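Local coordinates for protein beta-galactosidase/beta-glucuronidase (Faecalibacterium prausnitzii L2-6, PDB 6MVF) that binds flavin mononucleotide and, as a beta-glucuronidase of glycoside hydrolase family 2, probably hydrolyses beta-glucuronides, at residues E32-R37 with N132-E137; F38-R43 with S139-P144; T154-L159 with K308-T313; V299-D304 with Y318-I323. One frame throughout, in Å; residues are numbered along the deposited sequence.

Contact 1 of 4, residues E32-R37 with N132-E137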
loop_
_atom_site.group_PDB
_atom_site.type_symbol
_atom_site.label_atom_id
_atom_site.label_comp_id
_atom_site.label_asym_id
_atom_site.label_seq_id
_atom_site.Cartn_x
_atom_site.Cartn_y
_atom_site.Cartn_z
ATOM N N GLU A 32 -15.196 -16.656 -3.712
ATOM C CA GLU A 32 -14.351 -17.805 -3.432
ATOM C C GLU A 32 -15.174 -19.050 -3.118
ATOM O O GLU A 32 -16.342 -18.972 -2.737
ATOM C CB GLU A 32 -13.417 -17.501 -2.263
ATOM C CG GLU A 32 -12.322 -16.531 -2.618
ATOM C CD GLU A 32 -11.906 -15.686 -1.438
ATOM O OE1 GLU A 32 -12.690 -15.601 -0.456
ATOM O OE2 GLU A 32 -10.794 -15.106 -1.494
ATOM N N GLY A 33 -14.543 -20.209 -3.296
ATOM C CA GLY A 33 -15.067 -21.447 -2.742
ATOM C C GLY A 33 -16.167 -22.139 -3.518
ATOM O O GLY A 33 -17.068 -22.737 -2.916
ATOM N N TRP A 34 -16.110 -22.104 -4.841
ATOM C CA TRP A 34 -17.175 -22.641 -5.668
ATOM C C TRP A 34 -16.741 -23.961 -6.283
ATOM O O TRP A 34 -15.569 -24.154 -6.627
ATOM C CB TRP A 34 -17.570 -21.667 -6.794
ATOM C CG TRP A 34 -18.138 -20.370 -6.323
ATOM C CD1 TRP A 34 -17.439 -19.261 -5.924
ATOM C CD2 TRP A 34 -19.526 -20.032 -6.206
ATOM N NE1 TRP A 34 -18.308 -18.260 -5.572
ATOM C CE2 TRP A 34 -19.595 -18.704 -5.738
ATOM C CE3 TRP A 34 -20.716 -20.716 -6.465
ATOM C CZ2 TRP A 34 -20.806 -18.050 -5.521
ATOM C CZ3 TRP A 34 -21.923 -20.067 -6.244
ATOM C CH2 TRP A 34 -21.958 -18.749 -5.778
ATOM N N THR A 35 -17.705 -24.859 -6.435
ATOM C CA THR A 35 -17.549 -26.027 -7.280
ATOM C C THR A 35 -18.441 -25.868 -8.495
ATOM O O THR A 35 -19.624 -25.536 -8.359
ATOM C CB THR A 35 -17.901 -27.301 -6.523
ATOM O OG1 THR A 35 -17.140 -27.323 -5.324
ATOM C CG2 THR A 35 -17.543 -28.523 -7.351
ATOM N N LEU A 36 -17.862 -26.075 -9.673
ATOM C CA LEU A 36 -18.594 -26.064 -10.931
ATOM C C LEU A 36 -18.793 -27.499 -11.395
ATOM O O LEU A 36 -17.814 -28.207 -11.650
ATOM C CB LEU A 36 -17.839 -25.271 -11.994
ATOM C CG LEU A 36 -18.503 -25.245 -13.362
ATOM C CD1 LEU A 36 -19.890 -24.654 -13.242
ATOM C CD2 LEU A 36 -17.670 -24.446 -14.315
ATOM N N ARG A 37 -20.049 -27.926 -11.490
ATOM C CA ARG A 37 -20.403 -29.213 -12.075
ATOM C C ARG A 37 -21.121 -28.996 -13.401
ATOM O O ARG A 37 -21.673 -27.922 -13.669
ATOM C CB ARG A 37 -21.292 -30.043 -11.138
ATOM C CG ARG A 37 -20.635 -30.419 -9.841
ATOM C CD ARG A 37 -21.612 -31.107 -8.923
ATOM N NE ARG A 37 -20.967 -31.522 -7.687
ATOM C CZ ARG A 37 -21.068 -30.867 -6.540
ATOM N NH1 ARG A 37 -21.799 -29.769 -6.478
ATOM N NH2 ARG A 37 -20.438 -31.302 -5.457
ATOM N N ASN A 132 -25.264 -22.098 4.943
ATOM C CA ASN A 132 -26.324 -22.252 3.958
ATOM C C ASN A 132 -25.675 -22.712 2.659
ATOM O O ASN A 132 -24.458 -22.624 2.500
ATOM C CB ASN A 132 -27.112 -20.939 3.744
ATOM C CG ASN A 132 -27.848 -20.483 4.991
ATOM O OD1 ASN A 132 -29.082 -20.519 5.054
ATOM N ND2 ASN A 132 -27.093 -20.051 5.997
ATOM N N GLU A 133 -26.480 -23.217 1.727
ATOM C CA GLU A 133 -25.980 -23.593 0.405
ATOM C C GLU A 133 -26.570 -22.691 -0.676
ATOM O O GLU A 133 -27.785 -22.473 -0.727
ATOM C CB GLU A 133 -26.272 -25.062 0.095
ATOM C CG GLU A 133 -25.048 -25.971 0.305
ATOM C CD GLU A 133 -24.065 -25.969 -0.886
ATOM O OE1 GLU A 133 -24.519 -25.946 -2.060
ATOM O OE2 GLU A 133 -22.830 -26.004 -0.647
ATOM N N LEU A 134 -25.696 -22.168 -1.529
ATOM C CA LEU A 134 -26.061 -21.305 -2.645
ATOM C C LEU A 134 -25.779 -22.036 -3.953
ATOM O O LEU A 134 -24.654 -22.509 -4.174
ATOM C CB LEU A 134 -25.275 -19.990 -2.578
ATOM C CG LEU A 134 -25.377 -18.945 -3.688
ATOM C CD1 LEU A 134 -26.804 -18.532 -3.843
ATOM C CD2 LEU A 134 -24.499 -17.726 -3.372
ATOM N N THR A 135 -26.803 -22.126 -4.813
ATOM C CA THR A 135 -26.734 -22.862 -6.076
ATOM C C THR A 135 -27.174 -21.946 -7.210
ATOM O O THR A 135 -28.279 -21.398 -7.166
ATOM C CB THR A 135 -27.620 -24.118 -6.025
ATOM O OG1 THR A 135 -27.203 -24.954 -4.936
ATOM C CG2 THR A 135 -27.522 -24.915 -7.313
ATOM N N ILE A 136 -26.316 -21.770 -8.217
ATOM C CA ILE A 136 -26.636 -20.953 -9.390
ATOM C C ILE A 136 -26.462 -21.810 -10.642
ATOM O O ILE A 136 -25.334 -22.136 -11.038
ATOM C CB ILE A 136 -25.774 -19.687 -9.478
ATOM C CG1 ILE A 136 -25.840 -18.893 -8.172
ATOM C CG2 ILE A 136 -26.237 -18.821 -10.659
ATOM C CD1 ILE A 136 -24.680 -17.907 -7.973
ATOM N N GLU A 137 -27.579 -22.171 -11.266
ATOM C CA GLU A 137 -27.560 -22.824 -12.566
ATOM C C GLU A 137 -27.432 -21.763 -13.641
ATOM O O GLU A 137 -28.224 -20.821 -13.676
ATOM C CB GLU A 137 -28.838 -23.632 -12.787
ATOM C CG GLU A 137 -28.851 -24.992 -12.118
ATOM C CD GLU A 137 -30.101 -25.812 -12.449
ATOM O OE1 GLU A 137 -30.657 -26.428 -11.503
ATOM O OE2 GLU A 137 -30.510 -25.838 -13.645
#
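Trp34 and Leu134 bring the two backbones closest, yet their CA atoms are still 9.5 Å apart, about twice the spacing of neighbouring strands. The strand 70-78 fills the gap: it pairs antiparallel with 34-37 on one flank and with 131-139 on the other, so that residues 34-37 and 132-137 run in the same general sense without a backbone bond between them. Contact is therefore made over the middle strand, by side chains alone. The CB of Trp34 does not point at the far strand; with CG anti to the carbonyl carbon (chi1 -64°), the indole is carried over, and its six-membered ring leads. Trp34 CH2 does most of the touching, 3.6 Å from Leu134 CD2 and 3.6 Å from Ile136 CD1, while Trp34 CZ3 lies 3.9 Å from Ile136 CD1. Leu134 and Ile136, two residues apart and thus on one face of their strand, both direct CB toward the tryptophan. Leu134 CG stands opposite the backbone N (chi1 175°), from where CD2 meets the ring obliquely. At the five-membered ring, NE1 bonds to the carbonyl O of Leu30, and Tyr73 and Arg75 of the bridging strand also touch the tryptophan side chain. Burying 127 Å² without a polar bond across it, the contact depends on dispersion and exclusion of water, the usual chemistry of a beta-sandwich interior such as that of the family 2 sugar-binding domain.

Contact 2 of 4, residues F38-R43 with S139-P144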
loop_
_atom_site.group_PDB
_atom_site.type_symbol
_atom_site.label_atom_id
_atom_site.label_comp_id
_atom_site.label_asym_id
_atom_site.label_seq_id
_atom_site.Cartn_x
_atom_site.Cartn_y
_atom_site.Cartn_z
ATOM N N PHE A 38 -21.097 -30.036 -14.231
ATOM C CA PHE A 38 -21.785 -30.040 -15.524
ATOM C C PHE A 38 -22.737 -31.225 -15.560
ATOM O O PHE A 38 -22.296 -32.373 -15.741
ATOM C CB PHE A 38 -20.784 -30.104 -16.676
ATOM C CG PHE A 38 -20.017 -28.824 -16.880
ATOM C CD1 PHE A 38 -18.812 -28.607 -16.230
ATOM C CD2 PHE A 38 -20.507 -27.826 -17.713
ATOM C CE1 PHE A 38 -18.104 -27.419 -16.408
ATOM C CE2 PHE A 38 -19.803 -26.636 -17.894
ATOM C CZ PHE A 38 -18.603 -26.437 -17.231
ATOM N N PRO A 39 -24.045 -31.000 -15.391
ATOM C CA PRO A 39 -24.985 -32.132 -15.290
ATOM C C PRO A 39 -24.987 -33.064 -16.493
ATOM O O PRO A 39 -25.222 -34.262 -16.317
ATOM C CB PRO A 39 -26.346 -31.444 -15.115
ATOM C CG PRO A 39 -26.030 -30.110 -14.582
ATOM C CD PRO A 39 -24.715 -29.705 -15.205
ATOM N N LYS A 40 -24.746 -32.566 -17.703
ATOM C CA LYS A 40 -24.657 -33.418 -18.884
ATOM C C LYS A 40 -23.262 -34.023 -19.070
ATOM O O LYS A 40 -22.969 -34.552 -20.149
ATOM C CB LYS A 40 -25.070 -32.639 -20.141
ATOM C CG LYS A 40 -26.556 -32.297 -20.235
ATOM C CD LYS A 40 -26.813 -31.019 -21.058
ATOM C CE LYS A 40 -26.471 -31.176 -22.550
ATOM N NZ LYS A 40 -26.224 -29.863 -23.301
ATOM N N GLY A 41 -22.395 -33.921 -18.062
ATOM C CA GLY A 41 -21.159 -34.685 -17.983
ATOM C C GLY A 41 -20.022 -34.282 -18.899
ATOM O O GLY A 41 -19.084 -35.068 -19.067
ATOM N N GLU A 42 -20.045 -33.085 -19.484
ATOM C CA GLU A 42 -18.994 -32.733 -20.435
ATOM C C GLU A 42 -17.661 -32.449 -19.762
ATOM O O GLU A 42 -16.640 -32.396 -20.454
ATOM C CB GLU A 42 -19.401 -31.516 -21.258
ATOM C CG GLU A 42 -20.648 -31.712 -22.088
ATOM C CD GLU A 42 -21.825 -30.904 -21.565
ATOM O OE1 GLU A 42 -21.939 -30.761 -20.316
ATOM O OE2 GLU A 42 -22.627 -30.411 -22.406
ATOM N N ARG A 43 -17.645 -32.230 -18.448
ATOM C CA ARG A 43 -16.411 -31.915 -17.735
ATOM C C ARG A 43 -16.532 -32.437 -16.318
ATOM O O ARG A 43 -17.599 -32.345 -15.712
ATOM C CB ARG A 43 -16.104 -30.405 -17.697
ATOM C CG ARG A 43 -15.519 -29.874 -18.990
ATOM C CD ARG A 43 -15.206 -28.394 -18.964
ATOM N NE ARG A 43 -14.993 -27.908 -20.332
ATOM C CZ ARG A 43 -14.895 -26.622 -20.665
ATOM N NH1 ARG A 43 -14.987 -25.685 -19.720
ATOM N NH2 ARG A 43 -14.717 -26.272 -21.939
ATOM N N SER A 139 -26.792 -21.179 -17.919
ATOM C CA SER A 139 -26.800 -21.776 -19.245
ATOM C C SER A 139 -26.454 -20.721 -20.284
ATOM O O SER A 139 -27.077 -19.653 -20.314
ATOM C CB SER A 139 -28.159 -22.385 -19.569
ATOM O OG SER A 139 -28.181 -22.807 -20.929
ATOM N N ASN A 140 -25.480 -21.025 -21.149
ATOM C CA ASN A 140 -25.208 -20.179 -22.306
ATOM C C ASN A 140 -25.721 -20.797 -23.612
ATOM O O ASN A 140 -25.213 -20.488 -24.698
ATOM C CB ASN A 140 -23.718 -19.846 -22.389
ATOM C CG ASN A 140 -22.854 -21.042 -22.758
ATOM O OD1 ASN A 140 -23.214 -22.189 -22.512
ATOM N ND2 ASN A 140 -21.690 -20.763 -23.343
ATOM N N GLU A 141 -26.735 -21.657 -23.522
ATOM C CA GLU A 141 -27.398 -22.217 -24.693
ATOM C C GLU A 141 -28.418 -21.232 -25.252
ATOM O O GLU A 141 -28.976 -20.405 -24.518
ATOM C CB GLU A 141 -28.092 -23.534 -24.330
ATOM C CG GLU A 141 -27.139 -24.726 -24.219
ATOM C CD GLU A 141 -27.740 -25.943 -23.507
ATOM O OE1 GLU A 141 -28.220 -25.823 -22.337
ATOM O OE2 GLU A 141 -27.710 -27.031 -24.128
ATOM N N ASP A 142 -28.651 -21.328 -26.567
ATOM C CA ASP A 142 -29.701 -20.556 -27.241
ATOM C C ASP A 142 -31.088 -20.893 -26.680
ATOM O O ASP A 142 -31.316 -21.981 -26.147
ATOM C CB ASP A 142 -29.648 -20.848 -28.741
ATOM C CG ASP A 142 -30.321 -19.776 -29.583
ATOM O OD1 ASP A 142 -30.837 -18.782 -29.020
ATOM O OD2 ASP A 142 -30.314 -19.929 -30.825
ATOM N N THR A 143 -32.014 -19.944 -26.763
ATOM C CA THR A 143 -33.405 -20.162 -26.383
ATOM C C THR A 143 -34.287 -19.365 -27.327
ATOM O O THR A 143 -33.817 -18.430 -27.981
ATOM C CB THR A 143 -33.739 -19.735 -24.944
ATOM O OG1 THR A 143 -34.091 -18.346 -24.927
ATOM C CG2 THR A 143 -32.593 -19.997 -23.970
ATOM N N PRO A 144 -35.573 -19.705 -27.419
ATOM C CA PRO A 144 -36.460 -18.933 -28.315
ATOM C C PRO A 144 -36.515 -17.436 -28.021
ATOM O O PRO A 144 -36.781 -16.655 -28.942
ATOM C CB PRO A 144 -37.826 -19.599 -28.106
ATOM C CG PRO A 144 -37.493 -21.014 -27.755
ATOM C CD PRO A 144 -36.206 -20.956 -26.957
#
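Lys40 reaches Glu141 with the last atom of its side chain. CB already points toward residues 139-144; CG lies anti to the carbonyl carbon, and a bend at chi3 (67°) turns the end of the chain. The contact across the loops is made by NZ, the methylenes serving to carry it there. Lys40 NZ meets Glu141 OE2 at 3.3 Å in a salt bridge whose hydrogen bond is weak. Within its own loop Lys40 NZ has a long salt bridge, 3.7 Å to Glu42 OE2, so its charge probably lies between two carboxylates, with a weak bond to the hydroxyl of Thr69. Glu141 comes from the opposite direction. Glu141 N donates to Ser139 OG at 3.2 Å in an ST turn, and that hydroxyl in turn gives a weak bond to Glu141 OE1. Lys40 itself sits in a type I turn closed by Gly41 N to Phe38 O at 2.8 Å. Lys40, Glu42 and Glu141 thus form a salt-bridge network at the surface, joining the loops that follow strands 34-37 and 131-139, which flank strand 70-78 in the sugar-binding domain.

Contact 3 of 4, residues T154-L159 with K308-T313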
loop_
_atom_site.group_PDB
_atom_site.type_symbol
_atom_site.label_atom_id
_atom_site.label_comp_id
_atom_site.label_asym_id
_atom_site.label_seq_id
_atom_site.Cartn_x
_atom_site.Cartn_y
_atom_site.Cartn_z
ATOM N N THR A 154 -17.821 -14.636 -29.130
ATOM C CA THR A 154 -18.136 -15.773 -28.276
ATOM C C THR A 154 -19.064 -15.387 -27.116
ATOM O O THR A 154 -18.908 -14.337 -26.484
ATOM C CB THR A 154 -16.824 -16.363 -27.756
ATOM O OG1 THR A 154 -15.993 -16.681 -28.875
ATOM C CG2 THR A 154 -17.061 -17.614 -26.929
ATOM N N PHE A 155 -20.041 -16.257 -26.845
ATOM C CA PHE A 155 -20.957 -16.110 -25.714
ATOM C C PHE A 155 -20.390 -16.897 -24.541
ATOM O O PHE A 155 -20.845 -17.993 -24.211
ATOM C CB PHE A 155 -22.355 -16.620 -26.049
ATOM C CG PHE A 155 -22.934 -16.071 -27.310
ATOM C CD1 PHE A 155 -22.446 -14.899 -27.882
ATOM C CD2 PHE A 155 -23.978 -16.723 -27.920
ATOM C CE1 PHE A 155 -22.991 -14.407 -29.055
ATOM C CE2 PHE A 155 -24.518 -16.239 -29.079
ATOM C CZ PHE A 155 -24.031 -15.080 -29.651
ATOM N N TYR A 156 -19.375 -16.327 -23.907
ATOM C CA TYR A 156 -18.739 -16.970 -22.763
ATOM C C TYR A 156 -19.766 -17.257 -21.676
ATOM O O TYR A 156 -20.471 -16.349 -21.227
ATOM C CB TYR A 156 -17.634 -16.069 -22.217
ATOM C CG TYR A 156 -16.564 -15.671 -23.202
ATOM C CD1 TYR A 156 -15.514 -16.542 -23.517
ATOM C CD2 TYR A 156 -16.579 -14.407 -23.798
ATOM C CE1 TYR A 156 -14.521 -16.172 -24.414
ATOM C CE2 TYR A 156 -15.586 -14.027 -24.696
ATOM C CZ TYR A 156 -14.559 -14.910 -24.989
ATOM O OH TYR A 156 -13.579 -14.525 -25.858
ATOM N N GLY A 157 -19.861 -18.515 -21.253
ATOM C CA GLY A 157 -20.832 -18.887 -20.245
ATOM C C GLY A 157 -20.286 -18.718 -18.839
ATOM O O GLY A 157 -19.083 -18.786 -18.610
ATOM N N GLY A 158 -21.188 -18.482 -17.896
ATOM C CA GLY A 158 -20.816 -18.541 -16.500
ATOM C C GLY A 158 -20.966 -17.257 -15.713
ATOM O O GLY A 158 -21.631 -16.307 -16.141
ATOM N N LEU A 159 -20.345 -17.245 -14.533
ATOM C CA LEU A 159 -20.429 -16.133 -13.589
ATOM C C LEU A 159 -19.164 -15.286 -13.729
ATOM O O LEU A 159 -18.254 -15.331 -12.901
ATOM C CB LEU A 159 -20.595 -16.671 -12.172
ATOM C CG LEU A 159 -21.885 -17.385 -11.820
ATOM C CD1 LEU A 159 -21.775 -17.928 -10.408
ATOM C CD2 LEU A 159 -23.049 -16.405 -11.950
ATOM N N LYS A 308 -8.600 -15.590 -20.762
ATOM C CA LYS A 308 -9.438 -15.324 -19.604
ATOM C C LYS A 308 -10.914 -15.339 -19.952
ATOM O O LYS A 308 -11.745 -15.141 -19.052
ATOM C CB LYS A 308 -9.115 -13.959 -18.988
ATOM C CG LYS A 308 -7.886 -13.868 -18.173
ATOM C CD LYS A 308 -7.749 -12.432 -17.750
ATOM C CE LYS A 308 -6.594 -12.255 -16.802
ATOM N NZ LYS A 308 -6.918 -11.198 -15.797
ATOM N N GLY A 309 -11.258 -15.521 -21.231
ATOM C CA GLY A 309 -12.631 -15.299 -21.663
ATOM C C GLY A 309 -13.033 -13.869 -21.382
ATOM O O GLY A 309 -12.242 -12.935 -21.564
ATOM N N ASN A 310 -14.261 -13.691 -20.890
ATOM C CA ASN A 310 -14.739 -12.399 -20.416
ATOM C C ASN A 310 -14.632 -12.249 -18.886
ATOM O O ASN A 310 -15.271 -11.359 -18.298
ATOM C CB ASN A 310 -16.177 -12.173 -20.883
ATOM C CG ASN A 310 -17.113 -13.273 -20.430
ATOM O OD1 ASN A 310 -16.708 -14.198 -19.721
ATOM N ND2 ASN A 310 -18.381 -13.171 -20.825
ATOM N N ALA A 311 -13.831 -13.091 -18.232
ATOM C CA ALA A 311 -13.739 -13.075 -16.771
ATOM C C ALA A 311 -12.563 -12.181 -16.343
ATOM O O ALA A 311 -11.493 -12.621 -15.915
ATOM C CB ALA A 311 -13.647 -14.499 -16.236
ATOM N N LEU A 312 -12.798 -10.878 -16.465
ATOM C CA LEU A 312 -11.773 -9.864 -16.285
ATOM C C LEU A 312 -11.815 -9.297 -14.872
ATOM O O LEU A 312 -12.858 -9.262 -14.218
ATOM C CB LEU A 312 -11.947 -8.733 -17.305
ATOM C CG LEU A 312 -11.216 -8.846 -18.660
ATOM C CD1 LEU A 312 -11.484 -10.141 -19.437
ATOM C CD2 LEU A 312 -11.534 -7.655 -19.536
ATOM N N THR A 313 -10.659 -8.872 -14.393
ATOM C CA THR A 313 -10.604 -8.195 -13.113
ATOM C C THR A 313 -10.765 -6.688 -13.305
ATOM O O THR A 313 -10.753 -6.161 -14.423
ATOM C CB THR A 313 -9.289 -8.510 -12.406
ATOM O OG1 THR A 313 -8.209 -7.894 -13.118
ATOM C CG2 THR A 313 -9.062 -10.009 -12.363
#
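Gly309 rests its CA on one face of the Tyr156 ring, a CH-pi contact 3.8 Å from the ring centroid and 26° off the normal. Shifted toward the rim, this CA comes within 3.4 Å of Tyr156 CE1, while the N of the following residue, Asn310, stands 3.7 Å above the plane over the ring centre. The Asn310 amide continues past the ring to its root, with OD1 and ND2 each 3.3 Å from Tyr156 CB and the amide plane turned 46° from that of the ring. Asn310 CG takes the position between N and carbonyl carbon (chi1 57°), which folds the amide back there. The turn that presents these groups is a type II' beta turn from Lys308 to Ala311, with Gly309 at its second position, and it belongs to the TIM barrel domain; the tyrosine comes from the sugar-binding domain, so the ring is packed at a domain interface. On the opposite ring face lies Thr154 CG2. Farther out, Tyr156 OH hydrogen-bonds to Asp304, which fixes the far end of the ring. Asn55 and Thr53 bind the backbone N and O of Gly157, and beyond the turn Thr313 takes the N-cap of helix 314-327, with Asp316 of its first turn bridging to Lys308.

Contact 4 of 4, residues V299-D304 with Y318-I323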
loop_
_atom_site.group_PDB
_atom_site.type_symbol
_atom_site.label_atom_id
_atom_site.label_comp_id
_atom_site.label_asym_id
_atom_site.label_seq_id
_atom_site.Cartn_x
_atom_site.Cartn_y
_atom_site.Cartn_z
ATOM N N VAL A 299 -12.997 4.389 -30.528
ATOM C CA VAL A 299 -12.846 2.957 -30.753
ATOM C C VAL A 299 -14.016 2.232 -30.099
ATOM O O VAL A 299 -14.746 2.787 -29.280
ATOM C CB VAL A 299 -11.486 2.430 -30.196
ATOM C CG1 VAL A 299 -10.325 3.201 -30.770
ATOM C CG2 VAL A 299 -11.434 2.541 -28.691
ATOM N N SER A 300 -14.195 0.977 -30.482
ATOM C CA SER A 300 -15.054 0.042 -29.774
ATOM C C SER A 300 -14.180 -0.887 -28.953
ATOM O O SER A 300 -12.976 -1.003 -29.196
ATOM C CB SER A 300 -15.915 -0.756 -30.751
ATOM O OG SER A 300 -16.823 0.112 -31.429
ATOM N N ARG A 301 -14.797 -1.549 -27.970
ATOM C CA ARG A 301 -14.065 -2.400 -27.036
ATOM C C ARG A 301 -14.958 -3.552 -26.615
ATOM O O ARG A 301 -16.050 -3.321 -26.095
ATOM C CB ARG A 301 -13.612 -1.587 -25.809
ATOM C CG ARG A 301 -12.766 -2.346 -24.777
ATOM C CD ARG A 301 -13.523 -2.608 -23.471
ATOM N NE ARG A 301 -12.714 -3.370 -22.520
ATOM C CZ ARG A 301 -13.136 -3.797 -21.326
ATOM N NH1 ARG A 301 -14.376 -3.545 -20.912
ATOM N NH2 ARG A 301 -12.307 -4.463 -20.528
ATOM N N HIS A 302 -14.500 -4.785 -26.843
ATOM C CA HIS A 302 -15.141 -5.984 -26.312
ATOM C C HIS A 302 -14.574 -6.299 -24.918
ATOM O O HIS A 302 -13.572 -5.713 -24.493
ATOM C CB HIS A 302 -14.942 -7.149 -27.278
ATOM C CG HIS A 302 -16.103 -7.387 -28.187
ATOM N ND1 HIS A 302 -17.375 -7.629 -27.716
ATOM C CD2 HIS A 302 -16.182 -7.445 -29.537
ATOM C CE1 HIS A 302 -18.194 -7.806 -28.738
ATOM N NE2 HIS A 302 -17.493 -7.709 -29.856
ATOM N N GLN A 303 -15.223 -7.230 -24.186
ATOM C CA GLN A 303 -14.904 -7.425 -22.768
ATOM C C GLN A 303 -14.094 -8.705 -22.469
ATOM O O GLN A 303 -14.210 -9.289 -21.388
ATOM C CB GLN A 303 -16.184 -7.386 -21.933
ATOM C CG GLN A 303 -17.052 -8.605 -22.028
ATOM C CD GLN A 303 -18.286 -8.518 -21.133
ATOM O OE1 GLN A 303 -18.372 -7.666 -20.255
ATOM N NE2 GLN A 303 -19.249 -9.412 -21.361
ATOM N N ASP A 304 -13.215 -9.127 -23.370
ATOM C CA ASP A 304 -12.485 -10.364 -23.167
ATOM C C ASP A 304 -10.983 -10.103 -23.214
ATOM O O ASP A 304 -10.531 -9.025 -23.601
ATOM C CB ASP A 304 -12.907 -11.438 -24.194
ATOM C CG ASP A 304 -12.649 -11.030 -25.663
ATOM O OD1 ASP A 304 -12.252 -9.875 -25.943
ATOM O OD2 ASP A 304 -12.848 -11.890 -26.547
ATOM N N TYR A 318 -9.496 -1.178 -16.098
ATOM C CA TYR A 318 -8.764 0.086 -16.064
ATOM C C TYR A 318 -7.548 0.053 -16.975
ATOM O O TYR A 318 -7.183 1.079 -17.551
ATOM C CB TYR A 318 -8.370 0.435 -14.622
ATOM C CG TYR A 318 -9.491 1.122 -13.853
ATOM C CD1 TYR A 318 -10.538 0.393 -13.296
ATOM C CD2 TYR A 318 -9.515 2.499 -13.703
ATOM C CE1 TYR A 318 -11.571 1.022 -12.589
ATOM C CE2 TYR A 318 -10.546 3.141 -13.008
ATOM C CZ TYR A 318 -11.567 2.401 -12.454
ATOM O OH TYR A 318 -12.586 3.037 -11.775
ATOM N N GLN A 319 -6.922 -1.108 -17.147
ATOM C CA GLN A 319 -5.804 -1.181 -18.081
ATOM C C GLN A 319 -6.275 -0.927 -19.509
ATOM O O GLN A 319 -5.645 -0.168 -20.260
ATOM C CB GLN A 319 -5.108 -2.533 -17.968
ATOM C CG GLN A 319 -3.842 -2.620 -18.806
ATOM C CD GLN A 319 -3.420 -4.052 -19.146
ATOM O OE1 GLN A 319 -4.110 -5.026 -18.816
ATOM N NE2 GLN A 319 -2.283 -4.181 -19.818
ATOM N N ASP A 320 -7.381 -1.565 -19.908
ATOM C CA ASP A 320 -8.009 -1.238 -21.187
ATOM C C ASP A 320 -8.250 0.264 -21.323
ATOM O O ASP A 320 -7.871 0.881 -22.323
ATOM C CB ASP A 320 -9.331 -1.990 -21.335
ATOM C CG ASP A 320 -9.140 -3.443 -21.751
ATOM O OD1 ASP A 320 -7.969 -3.897 -21.922
ATOM O OD2 ASP A 320 -10.180 -4.129 -21.907
ATOM N N ALA A 321 -8.870 0.869 -20.304
ATOM C CA ALA A 321 -9.210 2.279 -20.372
ATOM C C ALA A 321 -7.966 3.139 -20.528
ATOM O O ALA A 321 -7.947 4.068 -21.344
ATOM C CB ALA A 321 -9.998 2.674 -19.131
ATOM N N GLN A 322 -6.902 2.818 -19.787
ATOM C CA GLN A 322 -5.676 3.605 -19.870
ATOM C C GLN A 322 -5.002 3.462 -21.230
ATOM O O GLN A 322 -4.497 4.447 -21.783
ATOM C CB GLN A 322 -4.724 3.216 -18.740
ATOM C CG GLN A 322 -4.870 4.126 -17.532
ATOM C CD GLN A 322 -4.975 3.383 -16.193
ATOM O OE1 GLN A 322 -4.376 2.308 -16.007
ATOM N NE2 GLN A 322 -5.742 3.959 -15.246
ATOM N N ILE A 323 -4.977 2.256 -21.789
ATOM C CA ILE A 323 -4.413 2.107 -23.127
ATOM C C ILE A 323 -5.188 2.959 -24.129
ATOM O O ILE A 323 -4.595 3.671 -24.957
ATOM C CB ILE A 323 -4.376 0.628 -23.534
ATOM C CG1 ILE A 323 -3.317 -0.095 -22.707
ATOM C CG2 ILE A 323 -4.067 0.515 -25.008
ATOM C CD1 ILE A 323 -3.409 -1.622 -22.737
#
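Arg301 presents the edge of its guanidinium to Asp320, and a single carboxylate oxygen lies at that edge, 8° from the guanidinium plane. One face of the group has Gln303 CA 4.3 Å above its centre. The grip is side-on: Arg301 NE donates to Asp320 OD2 at 2.7 Å and Arg301 NH2 to the same OD2 at 2.6 Å. Both bonds are bent, as must follow when two N-H groups converge on one atom, and both come to OD2 on its anti side but tilted out of the carboxylate plane, NH2 more than NE. The carboxylate plane is turned 80° from the guanidinium, so this is not the two-oxygen, coplanar form of salt bridge. A bend at chi2 (-109°) in Arg301 brings the NE side round to the helix. OD1 pairs with Arg561, so both carboxylate oxygens of buried Asp320 have arginine partners, which probably favours its charged form; Arg301 NH2 also bonds to His317. The salt bridge thus links strand 292-300 and helix 314-327, the first two elements of a beta-alpha-beta unit of the TIM barrel completed by strand 331-334, while Phe343 of helix 341-350 packs against the arginine.

Overall arrangement
The four contacts trace a path from the sugar-binding domain into the TIM barrel. Contact 1 lies on strands 34-37 and 131-139, and contact 2 on the loops that follow them, the centres 16 Å apart. Contact 3 then joins the two domains: Leu159 CD1 packs on Ile136 CD1 of contact 1 at 3.8 Å, and Asn140 ND2 of contact 2 probably bonds to Phe155 O at 3.0 Å. Contacts 3 and 4, centres 15 Å apart, meet through Tyr156 and Asp304 and where Leu312 CD2 packs against Arg301 NH2. Contacts 1 and 4 do not touch, with centres about 30 Å apart. All lie away from the flavin mononucleotide pocket formed by Asp174, Tyr177, Phe202, Lys379 and others.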